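Long-range contacts in CAMK/CAMK2 protein kinase (Salpingoeca rosetta, PDB 5IG1), which probably transfers phosphate from ATP to serine and threonine residues of proteins, this chain carrying the kinase domain of a calcium/calmodulin-dependent enzyme: residues M4-Y14 against R83-V94; Y97-E106 against P144-K152. One frame throughout, in Å; residues are numbered along the deposited sequence.

Interaction 1 of 2, residues M4-Y14 against R83-V94. With PO4 (phosphate ion), chain D.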
loop_
_atom_site.group_PDB
_atom_site.type_symbol
_atom_site.label_atom_id
_atom_site.label_comp_id
_atom_site.label_asym_id
_atom_site.label_seq_id
_atom_site.Cartn_x
_atom_site.Cartn_y
_atom_site.Cartn_z
ATOM N N MET A 4 13.267 -3.487 19.242
ATOM C CA MET A 4 14.089 -2.423 18.670
ATOM C C MET A 4 15.322 -2.134 19.533
ATOM O O MET A 4 15.314 -2.356 20.745
ATOM C CB MET A 4 13.260 -1.148 18.488
ATOM C CG MET A 4 13.241 -0.224 19.688
ATOM S SD MET A 4 11.929 1.011 19.570
ATOM C CE MET A 4 10.620 0.208 20.502
ATOM N N GLU A 5 16.380 -1.635 18.896
ATOM C CA GLU A 5 17.646 -1.365 19.576
ATOM C C GLU A 5 17.554 -0.021 20.281
ATOM O O GLU A 5 17.654 1.035 19.655
ATOM C CB GLU A 5 18.808 -1.385 18.588
ATOM C CG GLU A 5 19.051 -2.741 17.943
ATOM C CD GLU A 5 19.404 -3.815 18.955
ATOM O OE1 GLU A 5 20.047 -3.488 19.976
ATOM O OE2 GLU A 5 19.029 -4.985 18.729
ATOM N N THR A 6 17.371 -0.058 21.598
ATOM C CA THR A 6 17.315 1.155 22.397
ATOM C C THR A 6 18.665 1.545 22.985
ATOM O O THR A 6 18.786 2.644 23.536
ATOM C CB THR A 6 16.298 0.993 23.532
ATOM O OG1 THR A 6 16.154 2.238 24.227
ATOM C CG2 THR A 6 16.762 -0.082 24.509
ATOM N N GLU A 7 19.679 0.684 22.880
ATOM C CA GLU A 7 20.991 0.961 23.451
ATOM C C GLU A 7 22.041 1.351 22.426
ATOM O O GLU A 7 22.913 2.162 22.738
ATOM C CB GLU A 7 21.507 -0.255 24.234
ATOM C CG GLU A 7 20.661 -0.654 25.441
ATOM C CD GLU A 7 20.838 0.268 26.639
ATOM O OE1 GLU A 7 21.218 1.445 26.459
ATOM O OE2 GLU A 7 20.601 -0.192 27.776
ATOM N N THR A 8 21.991 0.786 21.225
ATOM C CA THR A 8 22.949 1.119 20.184
ATOM C C THR A 8 22.390 2.228 19.307
ATOM O O THR A 8 21.187 2.277 19.035
ATOM C CB THR A 8 23.278 -0.107 19.336
ATOM O OG1 THR A 8 23.433 -1.248 20.191
ATOM C CG2 THR A 8 24.569 0.118 18.557
ATOM N N SER A 9 23.268 3.126 18.877
ATOM C CA SER A 9 22.851 4.244 18.046
ATOM C C SER A 9 22.773 3.812 16.591
ATOM O O SER A 9 23.645 3.098 16.093
ATOM C CB SER A 9 23.820 5.414 18.192
ATOM O OG SER A 9 23.413 6.507 17.389
ATOM N N PHE A 10 21.701 4.228 15.918
ATOM C CA PHE A 10 21.621 4.037 14.476
ATOM C C PHE A 10 22.889 4.535 13.794
ATOM O O PHE A 10 23.409 3.890 12.876
ATOM C CB PHE A 10 20.381 4.753 13.931
ATOM C CG PHE A 10 20.485 5.136 12.484
ATOM C CD1 PHE A 10 20.143 4.235 11.486
ATOM C CD2 PHE A 10 20.920 6.404 12.121
ATOM C CE1 PHE A 10 20.233 4.588 10.159
ATOM C CE2 PHE A 10 21.020 6.758 10.794
ATOM C CZ PHE A 10 20.672 5.849 9.810
ATOM N N PHE A 11 23.413 5.677 14.244
ATOM C CA PHE A 11 24.604 6.246 13.631
ATOM C C PHE A 11 25.851 5.418 13.889
ATOM O O PHE A 11 26.870 5.649 13.232
ATOM C CB PHE A 11 24.810 7.678 14.120
ATOM C CG PHE A 11 23.710 8.611 13.716
ATOM C CD1 PHE A 11 23.553 8.982 12.392
ATOM C CD2 PHE A 11 22.826 9.105 14.655
ATOM C CE1 PHE A 11 22.539 9.836 12.017
ATOM C CE2 PHE A 11 21.810 9.959 14.285
ATOM C CZ PHE A 11 21.667 10.325 12.965
ATOM N N ASP A 12 25.799 4.468 14.821
ATOM C CA ASP A 12 26.931 3.574 15.025
ATOM C C ASP A 12 26.955 2.447 13.998
ATOM O O ASP A 12 28.034 2.017 13.579
ATOM C CB ASP A 12 26.901 2.998 16.443
ATOM C CG ASP A 12 27.115 4.055 17.506
ATOM O OD1 ASP A 12 27.692 5.114 17.184
ATOM O OD2 ASP A 12 26.710 3.827 18.667
ATOM N N LEU A 13 25.789 1.964 13.574
ATOM C CA LEU A 13 25.718 0.883 12.601
ATOM C C LEU A 13 25.522 1.372 11.175
ATOM O O LEU A 13 25.955 0.698 10.235
ATOM C CB LEU A 13 24.578 -0.079 12.957
ATOM C CG LEU A 13 24.618 -0.654 14.371
ATOM C CD1 LEU A 13 23.599 -1.772 14.519
ATOM C CD2 LEU A 13 26.017 -1.140 14.703
ATOM N N TYR A 14 24.876 2.518 10.989
ATOM C CA TYR A 14 24.603 3.041 9.662
ATOM C C TYR A 14 25.221 4.421 9.510
ATOM O O TYR A 14 25.432 5.137 10.492
ATOM C CB TYR A 14 23.107 3.099 9.387
ATOM C CG TYR A 14 22.468 1.733 9.340
ATOM C CD1 TYR A 14 22.015 1.112 10.499
ATOM C CD2 TYR A 14 22.334 1.053 8.137
ATOM C CE1 TYR A 14 21.433 -0.146 10.456
ATOM C CE2 TYR A 14 21.760 -0.202 8.086
ATOM C CZ TYR A 14 21.307 -0.794 9.243
ATOM O OH TYR A 14 20.741 -2.043 9.179
ATOM N N ARG A 83 16.183 -3.095 10.802
ATOM C CA ARG A 83 16.325 -2.887 12.235
ATOM C C ARG A 83 15.711 -1.543 12.582
ATOM O O ARG A 83 15.580 -0.660 11.726
ATOM C CB ARG A 83 17.796 -2.940 12.668
ATOM C CG ARG A 83 18.019 -3.456 14.088
ATOM C CD ARG A 83 19.494 -3.735 14.347
ATOM N NE ARG A 83 20.109 -4.477 13.247
ATOM C CZ ARG A 83 20.169 -5.804 13.173
ATOM N NH1 ARG A 83 19.651 -6.552 14.139
ATOM N NH2 ARG A 83 20.750 -6.384 12.129
ATOM N N ALA A 84 15.331 -1.397 13.846
ATOM C CA ALA A 84 14.706 -0.178 14.340
ATOM C C ALA A 84 15.458 0.323 15.561
ATOM O O ALA A 84 15.849 -0.465 16.428
ATOM C CB ALA A 84 13.233 -0.403 14.692
ATOM N N PHE A 85 15.655 1.637 15.623
ATOM C CA PHE A 85 16.397 2.274 16.699
ATOM C C PHE A 85 15.549 3.357 17.342
ATOM O O PHE A 85 14.685 3.960 16.701
ATOM C CB PHE A 85 17.700 2.920 16.208
ATOM C CG PHE A 85 18.607 1.992 15.468
ATOM C CD1 PHE A 85 18.392 1.717 14.129
ATOM C CD2 PHE A 85 19.694 1.422 16.099
ATOM C CE1 PHE A 85 19.237 0.868 13.440
ATOM C CE2 PHE A 85 20.545 0.583 15.418
ATOM C CZ PHE A 85 20.315 0.302 14.083
ATOM N N ARG A 86 15.826 3.613 18.617
ATOM C CA ARG A 86 15.247 4.741 19.334
ATOM C C ARG A 86 16.298 5.297 20.275
ATOM O O ARG A 86 16.811 4.569 21.129
ATOM C CB ARG A 86 14.003 4.330 20.122
ATOM C CG ARG A 86 13.412 5.463 20.939
ATOM C CD ARG A 86 12.243 4.985 21.784
ATOM N NE ARG A 86 11.518 6.106 22.374
ATOM C CZ ARG A 86 10.425 5.975 23.115
ATOM N NH1 ARG A 86 9.936 4.767 23.360
ATOM N NH2 ARG A 86 9.826 7.048 23.609
ATOM N N ASP A 87 16.634 6.573 20.112
ATOM C CA ASP A 87 17.493 7.253 21.056
ATOM C C ASP A 87 16.651 8.267 21.835
ATOM O O ASP A 87 15.428 8.079 21.980
ATOM C CB ASP A 87 18.687 7.855 20.317
ATOM C CG ASP A 87 18.283 8.739 19.160
ATOM O OD1 ASP A 87 17.144 9.245 19.159
ATOM O OD2 ASP A 87 19.114 8.935 18.247
ATOM N N GLU A 88 17.285 9.331 22.316
ATOM C CA GLU A 88 16.617 10.301 23.170
ATOM C C GLU A 88 15.889 11.383 22.385
ATOM O O GLU A 88 15.346 12.309 22.995
ATOM C CB GLU A 88 17.636 10.944 24.118
ATOM C CG GLU A 88 18.480 9.937 24.875
ATOM C CD GLU A 88 19.574 10.589 25.700
ATOM O OE1 GLU A 88 20.205 9.887 26.519
ATOM O OE2 GLU A 88 19.805 11.804 25.528
ATOM N N SER A 89 15.855 11.290 21.056
ATOM C CA SER A 89 15.295 12.373 20.258
ATOM C C SER A 89 14.677 11.876 18.957
ATOM O O SER A 89 13.838 12.563 18.364
ATOM C CB SER A 89 16.374 13.415 19.949
ATOM O OG SER A 89 17.408 12.844 19.168
ATOM N N HIS A 90 15.080 10.693 18.500
ATOM C CA HIS A 90 14.639 10.207 17.204
ATOM C C HIS A 90 14.338 8.717 17.248
ATOM O O HIS A 90 14.891 7.966 18.057
ATOM C CB HIS A 90 15.683 10.460 16.109
ATOM C CG HIS A 90 15.821 11.896 15.718
ATOM N ND1 HIS A 90 16.652 12.771 16.383
ATOM C CD2 HIS A 90 15.245 12.607 14.719
ATOM C CE1 HIS A 90 16.577 13.963 15.815
ATOM N NE2 HIS A 90 15.731 13.890 14.802
ATOM N N PHE A 91 13.423 8.319 16.371
ATOM C CA PHE A 91 13.272 6.956 15.893
ATOM C C PHE A 91 14.012 6.834 14.570
ATOM O O PHE A 91 13.955 7.743 13.735
ATOM C CB PHE A 91 11.802 6.602 15.670
ATOM C CG PHE A 91 11.104 6.069 16.879
ATOM C CD1 PHE A 91 11.457 4.843 17.413
ATOM C CD2 PHE A 91 10.062 6.777 17.457
ATOM C CE1 PHE A 91 10.803 4.344 18.517
ATOM C CE2 PHE A 91 9.401 6.280 18.562
ATOM C CZ PHE A 91 9.773 5.064 19.093
ATOM N N TYR A 92 14.699 5.710 14.380
ATOM C CA TYR A 92 15.310 5.377 13.097
ATOM C C TYR A 92 14.816 4.000 12.692
ATOM O O TYR A 92 15.158 3.002 13.336
ATOM C CB TYR A 92 16.832 5.411 13.173
ATOM C CG TYR A 92 17.379 6.741 13.618
ATOM C CD1 TYR A 92 17.609 7.764 12.700
ATOM C CD2 TYR A 92 17.661 6.978 14.958
ATOM C CE1 TYR A 92 18.110 8.988 13.112
ATOM C CE2 TYR A 92 18.169 8.191 15.375
ATOM C CZ TYR A 92 18.391 9.192 14.452
ATOM O OH TYR A 92 18.886 10.399 14.881
ATOM N N LEU A 93 14.006 3.944 11.642
ATOM C CA LEU A 93 13.457 2.688 11.145
ATOM C C LEU A 93 14.190 2.346 9.851
ATOM O O LEU A 93 13.846 2.848 8.780
ATOM C CB LEU A 93 11.949 2.794 10.934
ATOM C CG LEU A 93 11.105 3.303 12.106
ATOM C CD1 LEU A 93 9.645 2.951 11.900
ATOM C CD2 LEU A 93 11.595 2.748 13.418
ATOM N N VAL A 94 15.199 1.490 9.953
ATOM C CA VAL A 94 15.985 1.102 8.788
ATOM C C VAL A 94 15.198 0.078 7.982
ATOM O O VAL A 94 14.731 -0.926 8.528
ATOM C CB VAL A 94 17.353 0.549 9.216
ATOM C CG1 VAL A 94 18.135 0.080 8.005
ATOM C CG2 VAL A 94 18.134 1.613 9.980
HETATM P P PO4 D . 7.420 4.900 26.364
HETATM O O1 PO4 D . 7.919 6.167 25.704
HETATM O O2 PO4 D . 7.815 4.895 27.826
HETATM O O3 PO4 D . 5.912 4.843 26.245
HETATM O O4 PO4 D . 8.035 3.695 25.684
#
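Phe10 packs between Phe85 and Tyr92. Its CA stands over the centre of the Phe85 ring, 3.6 Å from the centroid and 10° off the normal, a CH-pi contact, while its ring turns an edge toward the same face in an offset edge-to-face pair. With CG anti to the backbone N (chi1 155°), the ring is carried against Tyr92, nearly parallel (7°) but strongly displaced, with little overlap, centroids 4.7 Å apart. Phe11 completes the aromatic cluster, its CE2 meeting Tyr92 CZ and OH obliquely. Beside them, Val94 CG2 lies over one face of Tyr14, and Leu13 CD1 meets the Phe85 edge. Upstream, Glu5 forms a single beta bridge to Phe85: Glu5 N donates to Ala84 O (2.8 Å), and Arg86 N returns a weak bond to Glu5 O (3.3 Å). The N-terminal arm docks on the edge strand of the kinase N-lobe antiparallel sheet. Met4 SD reaches the edge of the Phe91 ring, 3.7 Å from CE1, a Met-aromatic contact. Further out, Ser9 OG caps helix 10-13 by accepting from Phe11 N, and Asp87 OD1 accepts from Ser89 N and His90 N in the hairpin turn. Arg86 NH2 donates to a phosphate ion, 3.0 Å from O1.

Interaction 2 of 2, residues Y97-E106 against P144-K152. With PO4 (phosphate ion), chain C.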
loop_
_atom_site.group_PDB
_atom_site.type_symbol
_atom_site.label_atom_id
_atom_site.label_comp_id
_atom_site.label_asym_id
_atom_site.label_seq_id
_atom_site.Cartn_x
_atom_site.Cartn_y
_atom_site.Cartn_z
ATOM N N TYR A 97 16.404 -1.025 0.896
ATOM C CA TYR A 97 16.363 0.049 -0.083
ATOM C C TYR A 97 15.372 -0.272 -1.193
ATOM O O TYR A 97 15.360 -1.377 -1.745
ATOM C CB TYR A 97 17.749 0.283 -0.674
ATOM C CG TYR A 97 17.875 1.568 -1.454
ATOM C CD1 TYR A 97 17.711 2.797 -0.829
ATOM C CD2 TYR A 97 18.181 1.554 -2.812
ATOM C CE1 TYR A 97 17.837 3.976 -1.535
ATOM C CE2 TYR A 97 18.312 2.728 -3.523
ATOM C CZ TYR A 97 18.135 3.937 -2.881
ATOM O OH TYR A 97 18.258 5.115 -3.579
ATOM N N VAL A 98 14.543 0.715 -1.513
ATOM C CA VAL A 98 13.532 0.623 -2.552
ATOM C C VAL A 98 13.715 1.839 -3.446
ATOM O O VAL A 98 13.570 2.978 -2.984
ATOM C CB VAL A 98 12.115 0.574 -1.957
ATOM C CG1 VAL A 98 11.081 0.915 -2.995
ATOM C CG2 VAL A 98 11.856 -0.806 -1.367
ATOM N N SER A 99 14.052 1.604 -4.713
ATOM C CA SER A 99 14.428 2.681 -5.621
ATOM C C SER A 99 13.544 2.799 -6.852
ATOM O O SER A 99 13.841 3.620 -7.728
ATOM C CB SER A 99 15.879 2.496 -6.076
ATOM O OG SER A 99 16.026 1.272 -6.774
ATOM N N GLY A 100 12.492 1.995 -6.967
ATOM C CA GLY A 100 11.639 2.072 -8.135
ATOM C C GLY A 100 10.528 3.091 -8.040
ATOM O O GLY A 100 9.861 3.361 -9.043
ATOM N N GLY A 101 10.317 3.656 -6.858
ATOM C CA GLY A 101 9.262 4.610 -6.653
ATOM C C GLY A 101 7.901 3.955 -6.536
ATOM O O GLY A 101 7.756 2.736 -6.395
ATOM N N GLU A 102 6.881 4.810 -6.585
ATOM C CA GLU A 102 5.502 4.352 -6.529
ATOM C C GLU A 102 5.116 3.650 -7.826
ATOM O O GLU A 102 5.454 4.105 -8.922
ATOM C CB GLU A 102 4.562 5.530 -6.275
ATOM C CG GLU A 102 4.786 6.242 -4.953
ATOM C CD GLU A 102 3.749 7.314 -4.690
ATOM O OE1 GLU A 102 2.875 7.526 -5.556
ATOM O OE2 GLU A 102 3.804 7.943 -3.615
ATOM N N LEU A 103 4.380 2.541 -7.686
ATOM C CA LEU A 103 3.945 1.751 -8.837
ATOM C C LEU A 103 3.160 2.593 -9.839
ATOM O O LEU A 103 3.349 2.467 -11.057
ATOM C CB LEU A 103 3.099 0.573 -8.351
ATOM C CG LEU A 103 2.379 -0.273 -9.401
ATOM C CD1 LEU A 103 3.397 -0.969 -10.276
ATOM C CD2 LEU A 103 1.425 -1.282 -8.746
ATOM N N PHE A 104 2.272 3.460 -9.346
ATOM C CA PHE A 104 1.427 4.225 -10.255
ATOM C C PHE A 104 2.226 5.293 -10.982
ATOM O O PHE A 104 1.885 5.655 -12.112
ATOM C CB PHE A 104 0.253 4.852 -9.498
ATOM C CG PHE A 104 -0.834 3.869 -9.127
ATOM C CD1 PHE A 104 -0.557 2.526 -8.943
ATOM C CD2 PHE A 104 -2.141 4.293 -8.982
ATOM C CE1 PHE A 104 -1.553 1.634 -8.608
ATOM C CE2 PHE A 104 -3.140 3.401 -8.645
ATOM C CZ PHE A 104 -2.845 2.071 -8.465
ATOM N N ASP A 105 3.294 5.801 -10.361
ATOM C CA ASP A 105 4.165 6.740 -11.053
ATOM C C ASP A 105 4.980 6.061 -12.148
ATOM O O ASP A 105 5.480 6.743 -13.047
ATOM C CB ASP A 105 5.103 7.429 -10.059
ATOM C CG ASP A 105 4.372 8.353 -9.102
ATOM O OD1 ASP A 105 3.266 8.820 -9.442
ATOM O OD2 ASP A 105 4.914 8.623 -8.008
ATOM N N GLU A 106 5.128 4.737 -12.093
ATOM C CA GLU A 106 5.922 4.025 -13.086
ATOM C C GLU A 106 5.071 3.474 -14.215
ATOM O O GLU A 106 5.524 3.438 -15.366
ATOM C CB GLU A 106 6.704 2.883 -12.426
ATOM C CG GLU A 106 7.728 2.204 -13.346
ATOM C CD GLU A 106 7.147 1.048 -14.142
ATOM O OE1 GLU A 106 6.006 0.635 -13.856
ATOM O OE2 GLU A 106 7.834 0.548 -15.053
ATOM N N PRO A 144 -1.821 3.843 -3.447
ATOM C CA PRO A 144 -0.683 3.853 -4.379
ATOM C C PRO A 144 0.603 4.367 -3.769
ATOM O O PRO A 144 1.685 3.993 -4.235
ATOM C CB PRO A 144 -1.170 4.768 -5.509
ATOM C CG PRO A 144 -2.640 4.641 -5.474
ATOM C CD PRO A 144 -2.993 4.524 -4.026
ATOM N N GLU A 145 0.519 5.210 -2.741
ATOM C CA GLU A 145 1.723 5.696 -2.079
ATOM C C GLU A 145 2.453 4.575 -1.355
ATOM O O GLU A 145 3.668 4.668 -1.147
ATOM C CB GLU A 145 1.371 6.820 -1.100
ATOM C CG GLU A 145 0.702 8.033 -1.742
ATOM C CD GLU A 145 -0.795 7.868 -1.930
ATOM O OE1 GLU A 145 -1.243 6.781 -2.353
ATOM O OE2 GLU A 145 -1.531 8.833 -1.647
ATOM N N ASN A 146 1.741 3.520 -0.960
ATOM C CA ASN A 146 2.342 2.389 -0.264
ATOM C C ASN A 146 2.687 1.229 -1.184
ATOM O O ASN A 146 3.141 0.188 -0.696
ATOM C CB ASN A 146 1.413 1.874 0.838
ATOM C CG ASN A 146 1.009 2.948 1.811
ATOM O OD1 ASN A 146 1.780 3.862 2.108
ATOM N ND2 ASN A 146 -0.208 2.842 2.323
ATOM N N LEU A 147 2.476 1.367 -2.491
ATOM C CA LEU A 147 2.793 0.315 -3.455
ATOM C C LEU A 147 4.038 0.750 -4.216
ATOM O O LEU A 147 3.953 1.547 -5.154
ATOM C CB LEU A 147 1.623 0.066 -4.399
ATOM C CG LEU A 147 0.285 -0.151 -3.703
ATOM C CD1 LEU A 147 -0.815 -0.366 -4.728
ATOM C CD2 LEU A 147 0.384 -1.338 -2.764
ATOM N N LEU A 148 5.191 0.224 -3.814
ATOM C CA LEU A 148 6.468 0.638 -4.370
ATOM C C LEU A 148 7.037 -0.426 -5.299
ATOM O O LEU A 148 6.579 -1.570 -5.338
ATOM C CB LEU A 148 7.476 0.937 -3.263
ATOM C CG LEU A 148 7.017 1.904 -2.180
ATOM C CD1 LEU A 148 8.158 2.205 -1.217
ATOM C CD2 LEU A 148 6.483 3.177 -2.809
ATOM N N LEU A 149 8.039 -0.019 -6.066
ATOM C CA LEU A 149 8.825 -0.917 -6.897
ATOM C C LEU A 149 10.236 -0.994 -6.331
ATOM O O LEU A 149 10.824 0.031 -5.975
ATOM C CB LEU A 149 8.851 -0.441 -8.352
ATOM C CG LEU A 149 7.540 -0.612 -9.123
ATOM C CD1 LEU A 149 7.618 0.095 -10.449
ATOM C CD2 LEU A 149 7.219 -2.081 -9.327
ATOM N N ALA A 150 10.771 -2.213 -6.240
ATOM C CA ALA A 150 12.075 -2.401 -5.610
ATOM C C ALA A 150 13.175 -1.651 -6.353
ATOM O O ALA A 150 14.089 -1.095 -5.732
ATOM C CB ALA A 150 12.404 -3.889 -5.531
ATOM N N SER A 151 13.103 -1.612 -7.679
ATOM C CA SER A 151 14.135 -0.969 -8.475
ATOM C C SER A 151 13.501 -0.356 -9.714
ATOM O O SER A 151 12.382 -0.703 -10.101
ATOM C CB SER A 151 15.221 -1.969 -8.865
ATOM O OG SER A 151 14.653 -3.124 -9.461
ATOM N N LYS A 152 14.243 0.551 -10.348
ATOM C CA LYS A 152 13.825 1.117 -11.623
ATOM C C LYS A 152 13.940 0.123 -12.765
ATOM O O LYS A 152 13.758 0.510 -13.922
ATOM C CB LYS A 152 14.646 2.369 -11.944
ATOM C CG LYS A 152 14.659 3.406 -10.832
ATOM C CD LYS A 152 15.436 4.657 -11.234
ATOM C CE LYS A 152 15.710 5.551 -10.025
ATOM N NZ LYS A 152 16.720 4.954 -9.104
HETATM P P PO4 C . 21.084 4.723 -6.302
HETATM O O1 PO4 C . 21.632 5.539 -7.452
HETATM O O2 PO4 C . 22.177 4.487 -5.286
HETATM O O3 PO4 C . 19.955 5.469 -5.634
HETATM O O4 PO4 C . 20.562 3.403 -6.822
#
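Ser99 grips Ala150 O twice: its N donates over 2.9 Å in a nearly straight bond (178°) from above the carbonyl plane, and its OG donates to the same oxygen over 3.2 Å. The OG gets there because chi1 of 61° sets it between the backbone N and the carbonyl carbon. Three further backbone bonds follow: Gly100 N to Leu149 O, Leu149 N to Gly101 O (2.8 Å), and Leu103 N to Leu147 O (2.8 Å, 169°). They accompany a short, weakly bonded antiparallel pairing in which Glu102 lies opposite Leu148 as a non-hydrogen-bonded pair. Lys152 NZ adds a weak bond to Ser99 O.

Among charged groups, the extended Glu102 chain reaches the 3-10 turn 144-146, its OE2 3.4 Å from Glu145 CA, while its OE1 is salt-bridged to Arg301. A leucine here would probably leave Arg301 without that mate and more dependent on its long, weak pairs with Asp105 and Glu145.

Of the apolar contacts, Pro144 CG sits over one face of the Phe104 ring, offset toward its rim and 3.8 Å from the centroid, a CH-pi contact. Val98 CG1 packs on Leu148 CB (3.6 Å), and Leu149 CD1 rests against the aliphatic part of Glu106, whose carboxylate pairs with Arg110.

In the C-lobe, strand 147-149, just after the catalytic loop, is the middle of three, between 101-102 and 158-160. Phe104 also touches helix 198-213 and helix 288-302, the latter consistent with the regulatory segment of CaMKII.

Overall arrangement
The two contacts lie in series, their centres about 25 Å apart, and touch only through the chain that joins them. Strand 90-96, which supplies Tyr92 and Val94 to interaction 1, runs on into the hinge, which lines the cleft between the lobes where kinases bind ATP. Interaction 1 therefore lies in the N-lobe, whereas interaction 2 starts in the hinge at Tyr97 and goes on into the C-lobe. Lys53, the predicted ATP-binding lysine, has its side chain about 11 Å from that of Phe91. Segment 144-152 begins at the end of the catalytic loop, and its Asn146 touches His139 of the HRD motif and Asp162 of the DFG motif, probably part of the active site as in other kinases.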